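Local coordinates for protein leucine aminopeptidase 2, chloroplastic (PDB 5LHJ) that probably removes unsubstituted N-terminal amino acids from peptides as a manganese-binding M17 aminopeptidase, and serves in the maturation of bottromycin, at residues 222-226 and 329-333; 253-259 and 365-371; 354-358 and 448-453. All blocks are in the same frame, centred on the assembly; numbering follows the deposited sequence. Where two conformers were deposited one is given.

The three contacts show how chemistry follows position in a catalytic domain. Contact 2 is the buried one: two parallel strands of the large sheet, joined by a regular run of backbone bonds and by aliphatic side chains on both faces. Contacts 1 and 3 are only partly buried and irregular, each setting one end of a helix against a strand end or turn and each using one hydroxyl for its single cross-segment hydrogen bond. Helix 345-358 connects all three. Its last turn belongs to contact 3, while its side chains also reach both strands of contact 2 and both segments of contact 1. Contacts 1 and 2 do not touch; contact 3 adjoins both.

Contact 1: 222-226 and 329-333; sequences LGLTG and VRHLD
In the M17 catalytic domain, Thr225 at the start of helix 225-231 and Leu332 just past strand 328-330 carry most of a contact whose first segment enters its helix through an inverse gamma turn centred on Leu224 (Thr225 N to Gly223 O, weak). In the modelled conformer, one of two for this threonine, Thr225 OG1 donates to Arg330 O at 2.9 Å, approaching 18° off the carbonyl plane. The side chain's rotation (chi1 -44°) sets OG1 beside its own backbone N and leaves CG2 to slide past Val329, 3.7 Å from Val329 CG1. Leu332 lies against the backbone of Leu222 and Gly223, the latter with positive phi: its CD1 is 3.6 Å from Leu222 O and its CB 3.7 Å from Gly223 O. The leucine tips are looser, Leu224 CD2 and Leu332 CD2 being 4.4 Å apart. Asp352 of helix 345-358 ties the segments together from outside, accepting from Gly226 N and His331 ND1 at OD2 and from Leu332 N at OD1; Thr337 OG1 pairs with His331 NE2. The imidazole is thus gripped at both nitrogens, while Val329 CG1 rests over one face, 3.7 Å above the ring plane and toward its rim.

Contact 2: 253-259 and 365-371; sequences ALTVGLV and SDLVVDV
Thr255 and Asp366 join the two segments just where the regular pairing begins. Asp366 N bonds Thr255 O, and the carboxylate of the same residue reaches across (chi1 -66°, CG beside its own N) to accept from Thr255 N through the anti lone pair of OD2, at 2.8 Å. A water donates to the same oxygen and, weakly, to Ala253 O. Leu254 crosses the aspartate stem obliquely, its CD1 a close 3.4 Å from Asp366 CB, while Thr255 CG2 faces Ser365 OG at 3.7 Å. Beyond this point strands 255-259 and 367-371 run parallel: Gly257 N to Leu367 O is nearly straight (176°), and bonds between Gly257 and Val369, then Val259 and both Val369 and Val371, continue the run. On one face Val256 and Leu367 lie side by side, pointing the same way, as do Leu258 and Val369, with Leu258 CD2 3.9 Å from Val369 CB. On the other, Val259 CG2 meets Val368 CG1 at 4.0 Å. Asp370 CG sits between its N and carbonyl carbon (chi1 80°), turning the carboxylate away to His460 and Trp458. Helix 486-498 covers the Val256-Leu367 face and helix 345-358 the Val259-Val368 face, the three-layer alpha-beta-alpha sandwich of the M17 catalytic domain, whose strand 255-263 also carries the manganese ligand Lys261.

Contact 3: 354-358 and 448-453; sequences LVRAS and LQDFVA
Leu354 is the broadest point of contact, directing its side chain into the turn at the end of helix 440-449. Its CG lies beside the backbone N (chi1 -72°), which carries CD1 across Leu448 at about a right angle, 3.9 Å from Leu448 CB and 3.7 Å from Leu448 O. The same residue's CB approaches Phe451 CB at 4.1 Å, and its CD2 branch turns to Val452 CG2. Val355 comes next and meets the ring itself: Val355 CG2 stands at the ring edge, near the ring plane, 3.8 Å from Phe451 CD1. Phe451 also pairs edge-to-face with His331. The receiving element is a type I beta turn from Gln449 to Val452; the chain turns here toward strand 458-462, passing the final turn of helix 345-358 on the way. Asp450, within the turn, is held by salt bridges to Arg421 and Arg431. At Ser358 the contact becomes polar. With chi1 at 65°, OG donates back to Leu354 O at 2.7 Å, on the opposite face of that carbonyl's plane from Ser358 N, and thereby presents itself as acceptor to Ala453 N, 2.9 Å away and nearly straight at 170°. Ala453 CB closes in beside it, 3.3 Å from Ser358 O, the carbonyl that accepts a hydrogen bond from Arg364 NH2.

Contact 1: 222-226 and 329-333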
loop_
_atom_site.group_PDB
_atom_site.type_symbol
_atom_site.label_atom_id
_atom_site.label_comp_id
_atom_site.label_asym_id
_atom_site.label_seq_id
_atom_site.Cartn_x
_atom_site.Cartn_y
_atom_site.Cartn_z
ATOM N N LEU A 222 -13.881 -5.001 -40.887
ATOM C CA LEU A 222 -12.661 -5.803 -40.822
ATOM C C LEU A 222 -12.684 -6.818 -39.690
ATOM O O LEU A 222 -11.906 -7.759 -39.712
ATOM C CB LEU A 222 -11.424 -4.917 -40.686
ATOM C CG LEU A 222 -11.211 -3.847 -41.748
ATOM C CD1 LEU A 222 -9.840 -3.215 -41.532
ATOM C CD2 LEU A 222 -11.338 -4.420 -43.151
ATOM N N GLY A 223 -13.574 -6.643 -38.718
ATOM C CA GLY A 223 -13.732 -7.629 -37.645
ATOM C C GLY A 223 -12.601 -7.626 -36.622
ATOM O O GLY A 223 -12.333 -8.661 -35.986
ATOM N N LEU A 224 -11.955 -6.470 -36.454
ATOM C CA LEU A 224 -10.878 -6.301 -35.463
ATOM C C LEU A 224 -11.532 -5.999 -34.110
ATOM O O LEU A 224 -11.527 -4.861 -33.628
ATOM C CB LEU A 224 -9.911 -5.188 -35.892
ATOM C CG LEU A 224 -9.286 -5.339 -37.292
ATOM C CD1 LEU A 224 -8.387 -4.169 -37.642
ATOM C CD2 LEU A 224 -8.524 -6.644 -37.431
ATOM N N THR A 225 -12.087 -7.052 -33.513
ATOM C CA THR A 225 -12.959 -6.945 -32.342
ATOM C C THR A 225 -12.236 -6.419 -31.119
ATOM O O THR A 225 -12.803 -5.667 -30.335
ATOM C CB THR A 225 -13.568 -8.313 -31.969
ATOM O OG1 THR A 225 -14.007 -8.981 -33.159
ATOM C CG2 THR A 225 -14.737 -8.141 -31.015
ATOM N N GLY A 226 -10.987 -6.840 -30.953
ATOM C CA GLY A 226 -10.186 -6.397 -29.813
ATOM C C GLY A 226 -9.963 -4.894 -29.842
ATOM O O GLY A 226 -10.158 -4.205 -28.842
ATOM N N VAL A 329 -14.225 -11.150 -25.556
ATOM C CA VAL A 329 -14.014 -10.714 -26.930
ATOM C C VAL A 329 -13.976 -11.947 -27.836
ATOM O O VAL A 329 -13.204 -12.878 -27.590
ATOM C CB VAL A 329 -12.700 -9.911 -27.067
ATOM C CG1 VAL A 329 -12.396 -9.613 -28.531
ATOM C CG2 VAL A 329 -12.787 -8.630 -26.246
ATOM N N ARG A 330 -14.807 -11.943 -28.880
ATOM C CA ARG A 330 -14.760 -12.958 -29.933
ATOM C C ARG A 330 -13.936 -12.402 -31.094
ATOM O O ARG A 330 -14.350 -11.455 -31.766
ATOM C CB ARG A 330 -16.181 -13.319 -30.384
ATOM C CG ARG A 330 -16.293 -14.222 -31.613
ATOM C CD ARG A 330 -16.530 -15.687 -31.323
ATOM N NE ARG A 330 -17.550 -15.954 -30.300
ATOM C CZ ARG A 330 -17.836 -17.169 -29.826
ATOM N NH1 ARG A 330 -17.211 -18.248 -30.301
ATOM N NH2 ARG A 330 -18.748 -17.308 -28.864
ATOM N N HIS A 331 -12.788 -13.028 -31.338
ATOM C CA HIS A 331 -11.807 -12.515 -32.287
ATOM C C HIS A 331 -12.128 -12.899 -33.725
ATOM O O HIS A 331 -13.044 -13.702 -33.990
ATOM C CB HIS A 331 -10.404 -13.013 -31.911
ATOM C CG HIS A 331 -9.898 -12.454 -30.619
ATOM N ND1 HIS A 331 -9.435 -11.162 -30.492
ATOM C CD2 HIS A 331 -9.773 -13.019 -29.397
ATOM C CE1 HIS A 331 -9.050 -10.955 -29.244
ATOM N NE2 HIS A 331 -9.249 -12.063 -28.561
ATOM N N LEU A 332 -11.351 -12.328 -34.645
ATOM C CA LEU A 332 -11.474 -12.580 -36.096
ATOM C C LEU A 332 -11.313 -14.057 -36.503
ATOM O O LEU A 332 -11.887 -14.475 -37.522
ATOM C CB LEU A 332 -10.439 -11.712 -36.839
ATOM C CG LEU A 332 -10.399 -11.718 -38.376
ATOM C CD1 LEU A 332 -11.724 -11.256 -38.936
ATOM C CD2 LEU A 332 -9.290 -10.788 -38.854
ATOM N N ASP A 333 -10.550 -14.835 -35.735
ATOM C CA ASP A 333 -10.382 -16.275 -35.971
ATOM C C ASP A 333 -11.434 -17.150 -35.263
ATOM O O ASP A 333 -11.327 -18.374 -35.295
ATOM C CB ASP A 333 -8.964 -16.753 -35.608
ATOM C CG ASP A 333 -8.654 -16.677 -34.103
ATOM O OD1 ASP A 333 -9.485 -16.206 -33.311
ATOM O OD2 ASP A 333 -7.540 -17.089 -33.730
#

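Contact 2: 253-259 and 365-371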
loop_
_atom_site.group_PDB
_atom_site.type_symbol
_atom_site.label_atom_id
_atom_site.label_comp_id
_atom_site.label_asym_id
_atom_site.label_seq_id
_atom_site.Cartn_x
_atom_site.Cartn_y
_atom_site.Cartn_z
ATOM N N ALA A 253 9.810 -11.214 -54.230
ATOM C CA ALA A 253 9.947 -12.621 -53.769
ATOM C C ALA A 253 9.873 -12.879 -52.242
ATOM O O ALA A 253 9.623 -14.019 -51.831
ATOM C CB ALA A 253 11.199 -13.286 -54.358
ATOM N N LEU A 254 10.113 -11.857 -51.413
ATOM C CA LEU A 254 9.836 -11.939 -49.972
ATOM C C LEU A 254 8.925 -10.775 -49.571
ATOM O O LEU A 254 9.180 -9.633 -49.953
ATOM C CB LEU A 254 11.143 -11.910 -49.177
ATOM C CG LEU A 254 11.091 -12.147 -47.665
ATOM C CD1 LEU A 254 10.670 -13.571 -47.329
ATOM C CD2 LEU A 254 12.447 -11.860 -47.031
ATOM N N THR A 255 7.860 -11.080 -48.823
ATOM C CA THR A 255 6.920 -10.076 -48.316
ATOM C C THR A 255 6.881 -10.156 -46.796
ATOM O O THR A 255 6.592 -11.221 -46.257
ATOM C CB THR A 255 5.511 -10.288 -48.888
ATOM O OG1 THR A 255 5.556 -10.081 -50.313
ATOM C CG2 THR A 255 4.511 -9.301 -48.276
ATOM N N VAL A 256 7.163 -9.034 -46.130
ATOM C CA VAL A 256 7.235 -8.979 -44.667
ATOM C C VAL A 256 6.090 -8.116 -44.130
ATOM O O VAL A 256 5.854 -7.005 -44.620
ATOM C CB VAL A 256 8.603 -8.408 -44.204
ATOM C CG1 VAL A 256 8.672 -8.274 -42.676
ATOM C CG2 VAL A 256 9.742 -9.286 -44.706
ATOM N N GLY A 257 5.381 -8.638 -43.126
ATOM C CA GLY A 257 4.350 -7.901 -42.403
ATOM C C GLY A 257 4.897 -7.392 -41.081
ATOM O O GLY A 257 5.495 -8.165 -40.346
ATOM N N LEU A 258 4.716 -6.099 -40.802
ATOM C CA LEU A 258 5.086 -5.494 -39.521
ATOM C C LEU A 258 3.809 -5.032 -38.828
ATOM O O LEU A 258 2.985 -4.344 -39.437
ATOM C CB LEU A 258 6.003 -4.274 -39.707
ATOM C CG LEU A 258 7.319 -4.486 -40.465
ATOM C CD1 LEU A 258 8.088 -3.181 -40.581
ATOM C CD2 LEU A 258 8.163 -5.562 -39.788
ATOM N N VAL A 259 3.646 -5.410 -37.565
ATOM C CA VAL A 259 2.473 -5.050 -36.786
ATOM C C VAL A 259 2.944 -4.181 -35.627
ATOM O O VAL A 259 3.785 -4.622 -34.850
ATOM C CB VAL A 259 1.748 -6.300 -36.240
ATOM C CG1 VAL A 259 0.567 -5.901 -35.363
ATOM C CG2 VAL A 259 1.292 -7.188 -37.389
ATOM N N SER A 365 2.003 -12.787 -46.682
ATOM C CA SER A 365 3.274 -12.462 -46.005
ATOM C C SER A 365 4.090 -13.690 -45.636
ATOM O O SER A 365 3.571 -14.640 -45.079
ATOM C CB SER A 365 3.030 -11.605 -44.774
ATOM O OG SER A 365 2.760 -10.291 -45.209
ATOM N N ASP A 366 5.368 -13.659 -45.984
ATOM C CA ASP A 366 6.276 -14.754 -45.717
ATOM C C ASP A 366 6.690 -14.762 -44.249
ATOM O O ASP A 366 7.113 -15.801 -43.758
ATOM C CB ASP A 366 7.544 -14.640 -46.572
ATOM C CG ASP A 366 7.267 -14.798 -48.055
ATOM O OD1 ASP A 366 7.013 -15.941 -48.491
ATOM O OD2 ASP A 366 7.316 -13.779 -48.782
ATOM N N LEU A 367 6.597 -13.605 -43.580
ATOM C CA LEU A 367 7.072 -13.427 -42.204
ATOM C C LEU A 367 6.273 -12.289 -41.568
ATOM O O LEU A 367 5.963 -11.319 -42.245
ATOM C CB LEU A 367 8.569 -13.063 -42.209
ATOM C CG LEU A 367 9.131 -12.282 -41.005
ATOM C CD1 LEU A 367 9.227 -13.190 -39.794
ATOM C CD2 LEU A 367 10.475 -11.652 -41.278
ATOM N N VAL A 368 5.948 -12.409 -40.283
ATOM C CA VAL A 368 5.290 -11.315 -39.549
ATOM C C VAL A 368 6.099 -10.956 -38.308
ATOM O O VAL A 368 6.442 -11.835 -37.527
ATOM C CB VAL A 368 3.850 -11.693 -39.144
ATOM C CG1 VAL A 368 3.195 -10.587 -38.312
ATOM C CG2 VAL A 368 3.024 -11.983 -40.390
ATOM N N VAL A 369 6.385 -9.670 -38.120
ATOM C CA VAL A 369 7.092 -9.187 -36.930
ATOM C C VAL A 369 6.198 -8.165 -36.240
ATOM O O VAL A 369 5.776 -7.211 -36.872
ATOM C CB VAL A 369 8.448 -8.543 -37.275
ATOM C CG1 VAL A 369 9.118 -7.950 -36.022
ATOM C CG2 VAL A 369 9.367 -9.557 -37.943
ATOM N N ASP A 370 5.891 -8.371 -34.957
ATOM C CA ASP A 370 5.159 -7.358 -34.198
ATOM C C ASP A 370 6.092 -6.628 -33.244
ATOM O O ASP A 370 7.069 -7.202 -32.754
ATOM C CB ASP A 370 3.924 -7.922 -33.499
ATOM C CG ASP A 370 4.239 -8.636 -32.226
ATOM O OD1 ASP A 370 4.519 -7.958 -31.193
ATOM O OD2 ASP A 370 4.166 -9.877 -32.232
ATOM N N VAL A 371 5.787 -5.348 -33.029
ATOM C CA VAL A 371 6.550 -4.474 -32.149
ATOM C C VAL A 371 5.556 -3.769 -31.246
ATOM O O VAL A 371 4.596 -3.153 -31.731
ATOM C CB VAL A 371 7.353 -3.409 -32.944
ATOM C CG1 VAL A 371 8.282 -2.637 -32.018
ATOM C CG2 VAL A 371 8.152 -4.050 -34.069
HETATM O O HOH W 1 6.611 -13.360 -51.466
#

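Contact 3: 354-358 and 448-453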
loop_
_atom_site.group_PDB
_atom_site.type_symbol
_atom_site.label_atom_id
_atom_site.label_comp_id
_atom_site.label_asym_id
_atom_site.label_seq_id
_atom_site.Cartn_x
_atom_site.Cartn_y
_atom_site.Cartn_z
ATOM N N LEU A 354 -2.960 -9.633 -35.958
ATOM C CA LEU A 354 -2.093 -10.771 -36.305
ATOM C C LEU A 354 -2.819 -11.824 -37.146
ATOM O O LEU A 354 -2.223 -12.409 -38.059
ATOM C CB LEU A 354 -1.502 -11.410 -35.043
ATOM C CG LEU A 354 -0.427 -10.585 -34.339
ATOM C CD1 LEU A 354 -0.152 -11.150 -32.953
ATOM C CD2 LEU A 354 0.858 -10.535 -35.155
ATOM N N VAL A 355 -4.106 -12.035 -36.868
ATOM C CA VAL A 355 -4.929 -12.941 -37.696
ATOM C C VAL A 355 -4.969 -12.377 -39.124
ATOM O O VAL A 355 -4.656 -13.075 -40.087
ATOM C CB VAL A 355 -6.365 -13.130 -37.144
ATOM C CG1 VAL A 355 -7.213 -13.980 -38.089
ATOM C CG2 VAL A 355 -6.347 -13.767 -35.748
ATOM N N ARG A 356 -5.329 -11.107 -39.243
ATOM C CA ARG A 356 -5.440 -10.460 -40.542
ATOM C C ARG A 356 -4.096 -10.468 -41.285
ATOM O O ARG A 356 -4.045 -10.761 -42.492
ATOM C CB ARG A 356 -5.964 -9.027 -40.385
ATOM C CG ARG A 356 -6.206 -8.301 -41.707
ATOM C CD ARG A 356 -6.669 -6.869 -41.518
ATOM N NE ARG A 356 -6.610 -6.134 -42.780
ATOM C CZ ARG A 356 -7.510 -6.198 -43.761
ATOM N NH1 ARG A 356 -8.596 -6.973 -43.675
ATOM N NH2 ARG A 356 -7.318 -5.470 -44.869
ATOM N N ALA A 357 -3.021 -10.135 -40.582
ATOM C CA ALA A 357 -1.695 -10.032 -41.204
ATOM C C ALA A 357 -1.115 -11.367 -41.678
ATOM O O ALA A 357 -0.326 -11.379 -42.623
ATOM C CB ALA A 357 -0.709 -9.349 -40.274
ATOM N N SER A 358 -1.496 -12.476 -41.034
ATOM C CA SER A 358 -0.934 -13.791 -41.351
ATOM C C SER A 358 -1.888 -14.693 -42.152
ATOM O O SER A 358 -1.567 -15.862 -42.405
ATOM C CB SER A 358 -0.518 -14.480 -40.056
ATOM O OG SER A 358 -1.643 -14.764 -39.245
ATOM N N LEU A 448 -0.103 -13.892 -27.979
ATOM C CA LEU A 448 0.000 -13.409 -29.365
ATOM C C LEU A 448 0.257 -14.545 -30.352
ATOM O O LEU A 448 -0.286 -14.553 -31.460
ATOM C CB LEU A 448 1.112 -12.370 -29.501
ATOM C CG LEU A 448 0.957 -11.058 -28.726
ATOM C CD1 LEU A 448 2.203 -10.206 -28.942
ATOM C CD2 LEU A 448 -0.285 -10.287 -29.127
ATOM N N GLN A 449 1.089 -15.500 -29.945
ATOM C CA GLN A 449 1.430 -16.633 -30.800
ATOM C C GLN A 449 0.186 -17.377 -31.307
ATOM O O GLN A 449 0.181 -17.825 -32.453
ATOM C CB GLN A 449 2.362 -17.603 -30.075
ATOM C CG GLN A 449 2.922 -18.708 -30.965
ATOM C CD GLN A 449 3.916 -19.597 -30.235
ATOM O OE1 GLN A 449 3.866 -19.736 -29.013
ATOM N NE2 GLN A 449 4.822 -20.216 -30.992
ATOM N N ASP A 450 -0.843 -17.482 -30.457
ATOM C CA ASP A 450 -2.119 -18.161 -30.789
ATOM C C ASP A 450 -2.768 -17.597 -32.074
ATOM O O ASP A 450 -3.519 -18.294 -32.763
ATOM C CB ASP A 450 -3.185 -17.954 -29.683
ATOM C CG ASP A 450 -2.903 -18.675 -28.353
ATOM O OD1 ASP A 450 -2.037 -19.562 -28.229
ATOM O OD2 ASP A 450 -3.622 -18.307 -27.380
ATOM N N PHE A 451 -2.517 -16.328 -32.376
ATOM C CA PHE A 451 -3.218 -15.644 -33.465
ATOM C C PHE A 451 -2.449 -15.617 -34.781
ATOM O O PHE A 451 -2.965 -15.120 -35.769
ATOM C CB PHE A 451 -3.576 -14.235 -33.005
ATOM C CG PHE A 451 -4.508 -14.236 -31.842
ATOM C CD1 PHE A 451 -5.870 -14.418 -32.034
ATOM C CD2 PHE A 451 -4.028 -14.116 -30.542
ATOM C CE1 PHE A 451 -6.746 -14.437 -30.950
ATOM C CE2 PHE A 451 -4.892 -14.155 -29.455
ATOM C CZ PHE A 451 -6.251 -14.305 -29.658
ATOM N N VAL A 452 -1.227 -16.135 -34.791
ATOM C CA VAL A 452 -0.413 -16.162 -36.005
ATOM C C VAL A 452 -0.727 -17.464 -36.714
ATOM O O VAL A 452 -0.568 -18.543 -36.142
ATOM C CB VAL A 452 1.092 -16.066 -35.701
ATOM C CG1 VAL A 452 1.901 -16.032 -36.991
ATOM C CG2 VAL A 452 1.381 -14.817 -34.883
ATOM N N ALA A 453 -1.172 -17.360 -37.962
ATOM C CA ALA A 453 -1.601 -18.528 -38.727
ATOM C C ALA A 453 -0.515 -19.588 -38.818
ATOM O O ALA A 453 0.666 -19.274 -38.927
ATOM C CB ALA A 453 -2.050 -18.128 -40.123
#